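Local atomic coordinates of parahox neighbor (Phaeodactylum tricornutum CCAP 1055/1, PDB entry 5Z5M), a protein that probably carries out the last two steps of urate breakdown, hydrolysing 5-hydroxyisourate and decarboxylating the product OHCU to (S)-allantoin. Residues A[16-21]-A[35-40]; A[269-274]-A[291-296]. All coordinates share one frame; numbering follows the deposited sequence.

Contact 1. Residues A[16-21]-A[35-40]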
ATOM      1  N   ALA A  16       6.377  40.209 -30.669  1.00 22.05           N
ATOM      2  CA  ALA A  16       6.393  39.559 -31.976  1.00 22.57           C
ATOM      3  C   ALA A  16       7.429  38.445 -32.015  1.00 25.20           C
ATOM      4  O   ALA A  16       7.245  37.429 -32.692  1.00 21.57           O
ATOM      5  CB  ALA A  16       6.662  40.566 -33.070  1.00 34.00           C
ATOM      6  N   GLU A  17       8.516  38.639 -31.277  1.00 13.46           N
ATOM      7  CA  GLU A  17       9.592  37.658 -31.229  1.00 15.53           C
ATOM      8  C   GLU A  17       9.187  36.453 -30.372  1.00 17.31           C
ATOM      9  O   GLU A  17       9.592  35.316 -30.638  1.00 18.35           O
ATOM     10  CB  GLU A  17      10.869  38.304 -30.689  1.00 26.91           C
ATOM     11  CG  GLU A  17      12.108  37.437 -30.796  1.00 38.36           C
ATOM     12  CD  GLU A  17      13.381  38.216 -30.514  1.00 61.69           C
ATOM     13  OE1 GLU A  17      13.292  39.447 -30.309  1.00 55.09           O
ATOM     14  OE2 GLU A  17      14.467  37.597 -30.495  1.00 60.61           O
ATOM     15  N   ILE A  18       8.388  36.711 -29.344  1.00 14.59           N
ATOM     16  CA  ILE A  18       7.885  35.643 -28.488  1.00 19.81           C
ATOM     17  C   ILE A  18       6.894  34.785 -29.263  1.00 14.54           C
ATOM     18  O   ILE A  18       6.970  33.558 -29.239  1.00 16.24           O
ATOM     19  CB  ILE A  18       7.211  36.200 -27.218  1.00 10.76           C
ATOM     20  CG1 ILE A  18       8.224  36.985 -26.382  1.00 15.99           C
ATOM     21  CG2 ILE A  18       6.603  35.069 -26.380  1.00 13.90           C
ATOM     22  CD1 ILE A  18       7.627  37.628 -25.159  1.00 13.90           C
ATOM     23  N   ALA A  19       5.980  35.440 -29.970  1.00 15.88           N
ATOM     24  CA  ALA A  19       4.961  34.730 -30.730  1.00 19.81           C
ATOM     25  C   ALA A  19       5.601  33.863 -31.809  1.00 26.19           C
ATOM     26  O   ALA A  19       5.174  32.734 -32.047  1.00 20.42           O
ATOM     27  CB  ALA A  19       3.975  35.711 -31.344  1.00 28.51           C
ATOM     28  N   SER A  20       6.636  34.391 -32.450  1.00 15.35           N
ATOM     29  CA  SER A  20       7.358  33.641 -33.467  1.00 15.58           C
ATOM     30  C   SER A  20       8.039  32.415 -32.853  1.00 27.32           C
ATOM     31  O   SER A  20       8.054  31.331 -33.441  1.00 18.65           O
ATOM     32  CB  SER A  20       8.387  34.536 -34.157  1.00 24.47           C
ATOM     33  OG  SER A  20       9.196  33.791 -35.044  1.00 37.84           O
ATOM     34  N   PHE A  21       8.591  32.595 -31.659  1.00 18.20           N
ATOM     35  CA  PHE A  21       9.289  31.516 -30.974  1.00 25.41           C
ATOM     36  C   PHE A  21       8.330  30.383 -30.611  1.00 19.40           C
ATOM     37  O   PHE A  21       8.667  29.208 -30.749  1.00 18.28           O
ATOM     38  CB  PHE A  21       9.986  32.052 -29.720  1.00 16.24           C
ATOM     39  CG  PHE A  21      10.870  31.050 -29.036  1.00 16.57           C
ATOM     40  CD1 PHE A  21      12.177  30.864 -29.450  1.00 29.14           C
ATOM     41  CD2 PHE A  21      10.398  30.310 -27.965  1.00 19.09           C
ATOM     42  CE1 PHE A  21      12.995  29.946 -28.817  1.00 31.74           C
ATOM     43  CE2 PHE A  21      11.210  29.395 -27.327  1.00 25.95           C
ATOM     44  CZ  PHE A  21      12.508  29.208 -27.755  1.00 27.59           C
ATOM     45  N   ALA A  35      -2.751  34.921 -28.789  1.00 17.64           N
ATOM     46  CA  ALA A  35      -3.545  35.191 -27.597  1.00 14.06           C
ATOM     47  C   ALA A  35      -2.653  35.363 -26.366  1.00 13.86           C
ATOM     48  O   ALA A  35      -2.913  36.212 -25.519  1.00 22.10           O
ATOM     49  CB  ALA A  35      -4.557  34.075 -27.373  1.00 16.35           C
ATOM     50  N   LEU A  36      -1.584  34.575 -26.290  1.00 17.84           N
ATOM     51  CA  LEU A  36      -0.663  34.639 -25.155  1.00 16.34           C
ATOM     52  C   LEU A  36       0.020  36.002 -25.015  1.00 17.57           C
ATOM     53  O   LEU A  36      -0.041  36.631 -23.957  1.00 27.76           O
ATOM     54  CB  LEU A  36       0.403  33.549 -25.271  1.00 11.81           C
ATOM     55  CG  LEU A  36       1.364  33.465 -24.084  1.00 14.59           C
ATOM     56  CD1 LEU A  36       0.670  32.880 -22.862  1.00 18.12           C
ATOM     57  CD2 LEU A  36       2.631  32.683 -24.417  1.00 24.17           C
ATOM     58  N   VAL A  37       0.668  36.458 -26.081  1.00 18.99           N
ATOM     59  CA  VAL A  37       1.489  37.669 -26.013  1.00 21.08           C
ATOM     60  C   VAL A  37       0.698  38.972 -25.926  1.00 26.26           C
ATOM     61  O   VAL A  37       1.262  40.017 -25.590  1.00 29.98           O
ATOM     62  CB  VAL A  37       2.437  37.762 -27.228  1.00 29.30           C
ATOM     63  CG1 VAL A  37       3.441  36.622 -27.205  1.00 25.07           C
ATOM     64  CG2 VAL A  37       1.647  37.744 -28.523  1.00 25.56           C
ATOM     65  N   LYS A  38      -0.600  38.921 -26.216  1.00 24.50           N
ATOM     66  CA  LYS A  38      -1.401  40.144 -26.188  1.00 39.87           C
ATOM     67  C   LYS A  38      -1.975  40.468 -24.807  1.00 40.69           C
ATOM     68  O   LYS A  38      -2.380  41.606 -24.555  1.00 46.77           O
ATOM     69  CB  LYS A  38      -2.514  40.076 -27.230  1.00 29.31           C
ATOM     70  CG  LYS A  38      -1.978  39.760 -28.615  1.00 46.68           C
ATOM     71  CD  LYS A  38      -3.068  39.398 -29.617  1.00 61.37           C
ATOM     72  CE  LYS A  38      -2.820  40.112 -30.944  1.00 62.38           C
ATOM     73  NZ  LYS A  38      -1.804  39.385 -31.767  1.00 62.66           N
ATOM     74  N   ASP A  39      -1.974  39.494 -23.900  1.00 40.93           N
ATOM     75  CA  ASP A  39      -2.234  39.794 -22.498  1.00 37.96           C
ATOM     76  C   ASP A  39      -0.885  39.982 -21.812  1.00 43.19           C
ATOM     77  O   ASP A  39      -0.348  39.059 -21.196  1.00 33.05           O
ATOM     78  CB  ASP A  39      -3.060  38.693 -21.834  1.00 43.51           C
ATOM     79  CG  ASP A  39      -3.800  39.188 -20.600  1.00 56.15           C
ATOM     80  OD1 ASP A  39      -3.816  40.419 -20.368  1.00 59.14           O
ATOM     81  OD2 ASP A  39      -4.381  38.352 -19.872  1.00 55.16           O
ATOM     82  N   ALA A  40      -0.356  41.198 -21.929  1.00 28.47           N
ATOM     83  CA  ALA A  40       1.052  41.481 -21.662  1.00 36.38           C
ATOM     84  C   ALA A  40       1.443  41.511 -20.185  1.00 35.91           C
ATOM     85  O   ALA A  40       2.632  41.519 -19.858  1.00 40.32           O
ATOM     86  CB  ALA A  40       1.435  42.806 -22.317  1.00 33.89           C
TER
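Ala19 and Val37 mark the close approach of two helices, with the CA atom of Ala19 6.6 Å from the CA of Val37, short enough that no large side chain stands between the two backbones at this point. The union rests on one residue of the segment 35-40, Val37, whose two methyl groups divide the work. CG1 turns to Ile18, where it meets CG2 at 3.6 Å and lies 3.8 Å from the branching CB of the same isoleucine; the two side chains lie alongside each other, pointing opposite ways. The same methyl rests 3.9 Å from the backbone N of Ala19. Its partner CG2 faces Ala19, 4.2 Å from the CB of that residue. All three touching residues are buried, and no hydrogen bond links the two segments, so the packing is apolar. Val37 achieves this split with chi1 -65°, a less common choice for valine on a helix because CG2 has to fit between the backbone N and the carbonyl carbon.

The fold here is the all-helical OHCU decarboxylase domain, and the contact joins helix 15-22 to the C-terminal end of helix 30-38. Each residue type suits its place: alanine keeps the helix surface low, so that a short branched valine can reach it, while isoleucine offers a methyl close to its own backbone. In Ile18 chi1 -62° sets CG2 anti to the backbone N, where it meets CG1 of Val37, while the ethyl branch takes no part in that touch. Ile18 also packs on Leu11 and Leu43, and Leu36, which stands beside the contact, reaches Leu22 of the first helix and Leu52, Ala55 and Ile59 of helix 49-61.

Contact 2. Residues A[269-274]-A[291-296]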
ATOM      1  N   ILE A 269      16.105  -3.660  -3.544  1.00 12.00           N
ATOM      2  CA  ILE A 269      14.889  -3.245  -4.245  1.00  8.84           C
ATOM      3  C   ILE A 269      15.161  -2.152  -5.270  1.00 11.27           C
ATOM      4  O   ILE A 269      15.586  -1.047  -4.908  1.00 10.88           O
ATOM      5  CB  ILE A 269      13.812  -2.730  -3.267  1.00 10.84           C
ATOM      6  CG1 ILE A 269      13.420  -3.819  -2.268  1.00 17.51           C
ATOM      7  CG2 ILE A 269      12.581  -2.209  -4.032  1.00 13.86           C
ATOM      8  CD1 ILE A 269      12.340  -3.377  -1.291  1.00 19.28           C
ATOM      9  N   PRO A 270      14.931  -2.458  -6.555  1.00 11.88           N
ATOM     10  CA  PRO A 270      14.983  -1.415  -7.582  1.00 14.12           C
ATOM     11  C   PRO A 270      13.663  -0.646  -7.642  1.00 16.96           C
ATOM     12  O   PRO A 270      12.596  -1.243  -7.474  1.00 11.83           O
ATOM     13  CB  PRO A 270      15.221  -2.209  -8.867  1.00 20.37           C
ATOM     14  CG  PRO A 270      14.504  -3.496  -8.619  1.00 14.77           C
ATOM     15  CD  PRO A 270      14.689  -3.793  -7.140  1.00  9.08           C
ATOM     16  N   LEU A 271      13.741   0.663  -7.847  1.00 12.18           N
ATOM     17  CA  LEU A 271      12.550   1.496  -7.991  1.00 12.50           C
ATOM     18  C   LEU A 271      12.735   2.392  -9.201  1.00  9.05           C
ATOM     19  O   LEU A 271      13.422   3.412  -9.127  1.00 10.65           O
ATOM     20  CB  LEU A 271      12.302   2.335  -6.730  1.00 16.48           C
ATOM     21  CG  LEU A 271      10.848   2.570  -6.304  1.00 16.80           C
ATOM     22  CD1 LEU A 271      10.185   1.243  -5.999  1.00 33.67           C
ATOM     23  CD2 LEU A 271      10.761   3.496  -5.085  1.00 10.02           C
ATOM     24  N   ARG A 272      12.122   1.993 -10.310  1.00  7.75           N
ATOM     25  CA  ARG A 272      12.259   2.682 -11.589  1.00  5.41           C
ATOM     26  C   ARG A 272      11.143   3.717 -11.755  1.00 13.60           C
ATOM     27  O   ARG A 272       9.970   3.403 -11.537  1.00  6.17           O
ATOM     28  CB  ARG A 272      12.230   1.659 -12.730  1.00 14.71           C
ATOM     29  CG  ARG A 272      12.554   2.196 -14.111  1.00 12.11           C
ATOM     30  CD  ARG A 272      12.676   1.035 -15.097  1.00 16.78           C
ATOM     31  NE  ARG A 272      13.658   0.052 -14.645  1.00 20.15           N
ATOM     32  CZ  ARG A 272      13.794  -1.168 -15.157  1.00 23.11           C
ATOM     33  NH1 ARG A 272      13.014  -1.565 -16.147  1.00 20.58           N
ATOM     34  NH2 ARG A 272      14.715  -1.997 -14.678  1.00 21.06           N
ATOM     35  N   PHE A 273      11.509   4.945 -12.124  1.00  8.47           N
ATOM     36  CA  PHE A 273      10.536   6.031 -12.240  1.00 11.35           C
ATOM     37  C   PHE A 273      10.968   7.150 -13.194  1.00  7.56           C
ATOM     38  O   PHE A 273      12.156   7.324 -13.490  1.00  9.62           O
ATOM     39  CB  PHE A 273      10.242   6.624 -10.857  1.00  8.87           C
ATOM     40  CG  PHE A 273      11.394   7.394 -10.266  1.00  7.94           C
ATOM     41  CD1 PHE A 273      12.428   6.735  -9.626  1.00  6.06           C
ATOM     42  CD2 PHE A 273      11.437   8.774 -10.356  1.00  7.84           C
ATOM     43  CE1 PHE A 273      13.488   7.439  -9.076  1.00 12.21           C
ATOM     44  CE2 PHE A 273      12.495   9.486  -9.811  1.00 14.53           C
ATOM     45  CZ  PHE A 273      13.519   8.819  -9.171  1.00 10.97           C
ATOM     46  N   GLY A 274       9.989   7.916 -13.664  1.00  7.66           N
ATOM     47  CA  GLY A 274      10.255   8.996 -14.591  1.00  8.27           C
ATOM     48  C   GLY A 274      10.035  10.354 -13.960  1.00 15.73           C
ATOM     49  O   GLY A 274       9.148  10.516 -13.116  1.00  8.53           O
ATOM     50  N   TRP A 291       8.495  -8.210   3.777  1.00  6.46           N
ATOM     51  CA  TRP A 291       7.527  -9.003   3.021  1.00  6.03           C
ATOM     52  C   TRP A 291       6.629  -8.163   2.126  1.00  9.52           C
ATOM     53  O   TRP A 291       5.690  -8.679   1.519  1.00  8.99           O
ATOM     54  CB  TRP A 291       6.661  -9.819   3.983  1.00  9.01           C
ATOM     55  CG  TRP A 291       7.458 -10.479   5.068  1.00 11.45           C
ATOM     56  CD1 TRP A 291       7.611 -10.039   6.351  1.00 12.17           C
ATOM     57  CD2 TRP A 291       8.222 -11.691   4.965  1.00 14.69           C
ATOM     58  NE1 TRP A 291       8.417 -10.902   7.053  1.00 13.48           N
ATOM     59  CE2 TRP A 291       8.804 -11.924   6.224  1.00  7.73           C
ATOM     60  CE3 TRP A 291       8.466 -12.601   3.931  1.00 14.73           C
ATOM     61  CZ2 TRP A 291       9.619 -13.028   6.479  1.00 17.52           C
ATOM     62  CZ3 TRP A 291       9.275 -13.702   4.189  1.00 15.19           C
ATOM     63  CH2 TRP A 291       9.842 -13.902   5.449  1.00 17.54           C
ATOM     64  N   SER A 292       6.918  -6.871   2.033  1.00  3.53           N
ATOM     65  CA  SER A 292       6.068  -5.976   1.254  1.00  5.94           C
ATOM     66  C   SER A 292       6.765  -4.664   0.976  1.00 10.35           C
ATOM     67  O   SER A 292       7.635  -4.243   1.739  1.00  8.88           O
ATOM     68  CB  SER A 292       4.757  -5.716   1.997  1.00 11.74           C
ATOM     69  OG  SER A 292       4.999  -4.913   3.145  1.00 14.83           O
ATOM     70  N   PHE A 293       6.390  -3.999  -0.110  1.00  7.91           N
ATOM     71  CA  PHE A 293       6.832  -2.634  -0.275  1.00 13.34           C
ATOM     72  C   PHE A 293       5.906  -1.866  -1.204  1.00 11.24           C
ATOM     73  O   PHE A 293       5.134  -2.450  -1.973  1.00  4.94           O
ATOM     74  CB  PHE A 293       8.296  -2.568  -0.758  1.00 10.73           C
ATOM     75  CG  PHE A 293       8.511  -2.941  -2.201  1.00 13.47           C
ATOM     76  CD1 PHE A 293       8.530  -1.967  -3.185  1.00 14.84           C
ATOM     77  CD2 PHE A 293       8.777  -4.249  -2.561  1.00 16.13           C
ATOM     78  CE1 PHE A 293       8.756  -2.298  -4.510  1.00 18.38           C
ATOM     79  CE2 PHE A 293       9.014  -4.588  -3.884  1.00 18.63           C
ATOM     80  CZ  PHE A 293       8.994  -3.614  -4.860  1.00 20.71           C
ATOM     81  N   SER A 294       5.974  -0.546  -1.095  1.00  8.29           N
ATOM     82  CA  SER A 294       5.148   0.319  -1.922  1.00  7.54           C
ATOM     83  C   SER A 294       5.810   1.675  -2.107  1.00 11.84           C
ATOM     84  O   SER A 294       6.708   2.064  -1.357  1.00 11.43           O
ATOM     85  CB  SER A 294       3.757   0.494  -1.308  1.00 12.84           C
ATOM     86  OG  SER A 294       3.836   1.068  -0.017  1.00 27.78           O
ATOM     87  N   THR A 295       5.357   2.397  -3.118  1.00  6.13           N
ATOM     88  CA  THR A 295       5.855   3.728  -3.378  1.00  6.87           C
ATOM     89  C   THR A 295       4.760   4.514  -4.077  1.00 11.22           C
ATOM     90  O   THR A 295       3.731   3.953  -4.475  1.00  8.48           O
ATOM     91  CB  THR A 295       7.120   3.709  -4.248  1.00  4.92           C
ATOM     92  OG1 THR A 295       7.602   5.044  -4.423  1.00 13.75           O
ATOM     93  CG2 THR A 295       6.807   3.124  -5.613  1.00 13.35           C
ATOM     94  N   TYR A 296       4.987   5.813  -4.210  1.00  7.74           N
ATOM     95  CA  TYR A 296       4.039   6.697  -4.877  1.00  7.56           C
ATOM     96  C   TYR A 296       4.736   7.976  -5.321  1.00 11.32           C
ATOM     97  O   TYR A 296       5.838   8.281  -4.862  1.00  9.98           O
ATOM     98  CB  TYR A 296       2.873   7.033  -3.945  1.00  9.51           C
ATOM     99  CG  TYR A 296       3.295   7.678  -2.639  1.00  9.95           C
ATOM    100  CD1 TYR A 296       3.417   9.059  -2.530  1.00 18.61           C
ATOM    101  CD2 TYR A 296       3.556   6.910  -1.510  1.00 22.17           C
ATOM    102  CE1 TYR A 296       3.793   9.656  -1.341  1.00 19.98           C
ATOM    103  CE2 TYR A 296       3.935   7.501  -0.314  1.00 25.77           C
ATOM    104  CZ  TYR A 296       4.049   8.872  -0.237  1.00 30.79           C
ATOM    105  OH  TYR A 296       4.428   9.468   0.944  1.00 34.19           O
TER
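Ile269 lays its CG2 methyl over one face of the Phe293 ring, 4.0 Å from the ring centroid and 17° off the ring normal, a CH-pi contact. With CG2 anti to the backbone N, the other branch carries CD1 to the CB side of the ring, 3.9 Å from Phe293 CD2. Phe293 takes chi1 74°, a rotation that stands the ring off strand 292-296 toward Ile269 and Leu271. Leu271 brings CD1 obliquely to the ring, 4.1 Å from CE1 of Phe293, and meets Thr295 tip to tip, its CD2 3.6 Å from Thr295 OG1. That hydroxyl stands anti to the backbone N (chi1 -177°), leaving CG2 of Thr295 between N and carbonyl carbon, 3.9 Å from Leu271 CD1.

The two strands run nearly parallel, 9.7 Å apart at closest approach, in the facing sheets of the transthyretin-like beta sandwich. Strand 292-296 forms an antiparallel ladder with a strand of the second subunit, whose Phe293 packs on Leu271.

Isoleucine and leucine fill the interior, the aromatic ring spans the gap, and threonine can stand there because OG1 gives its hydrogen to Pro285 O. The hydroxyl is thus satisfied within its own sheet, and dispersion and CH-pi attraction cross between the sheets.

Overall arrangement
Contact 1 closes before contact 2 opens along the chain, and the two lie on opposite sides of its centre, 43 Å apart between centres, with nearest atoms about 23 Å apart. They share no helix or sheet. Contact 1 joins two early helices of the OHCU decarboxylase region; contact 2 joins the two sheets of the HIUase/transthyretin region near the C-terminus. Each thus reports on one half of a natural fusion of two enzymes that act in succession. No other chain touches contact 1, whereas contact 2 lies at a subunit interface, consistent with the transthyretin-like half having an important part in building the four-chain assembly.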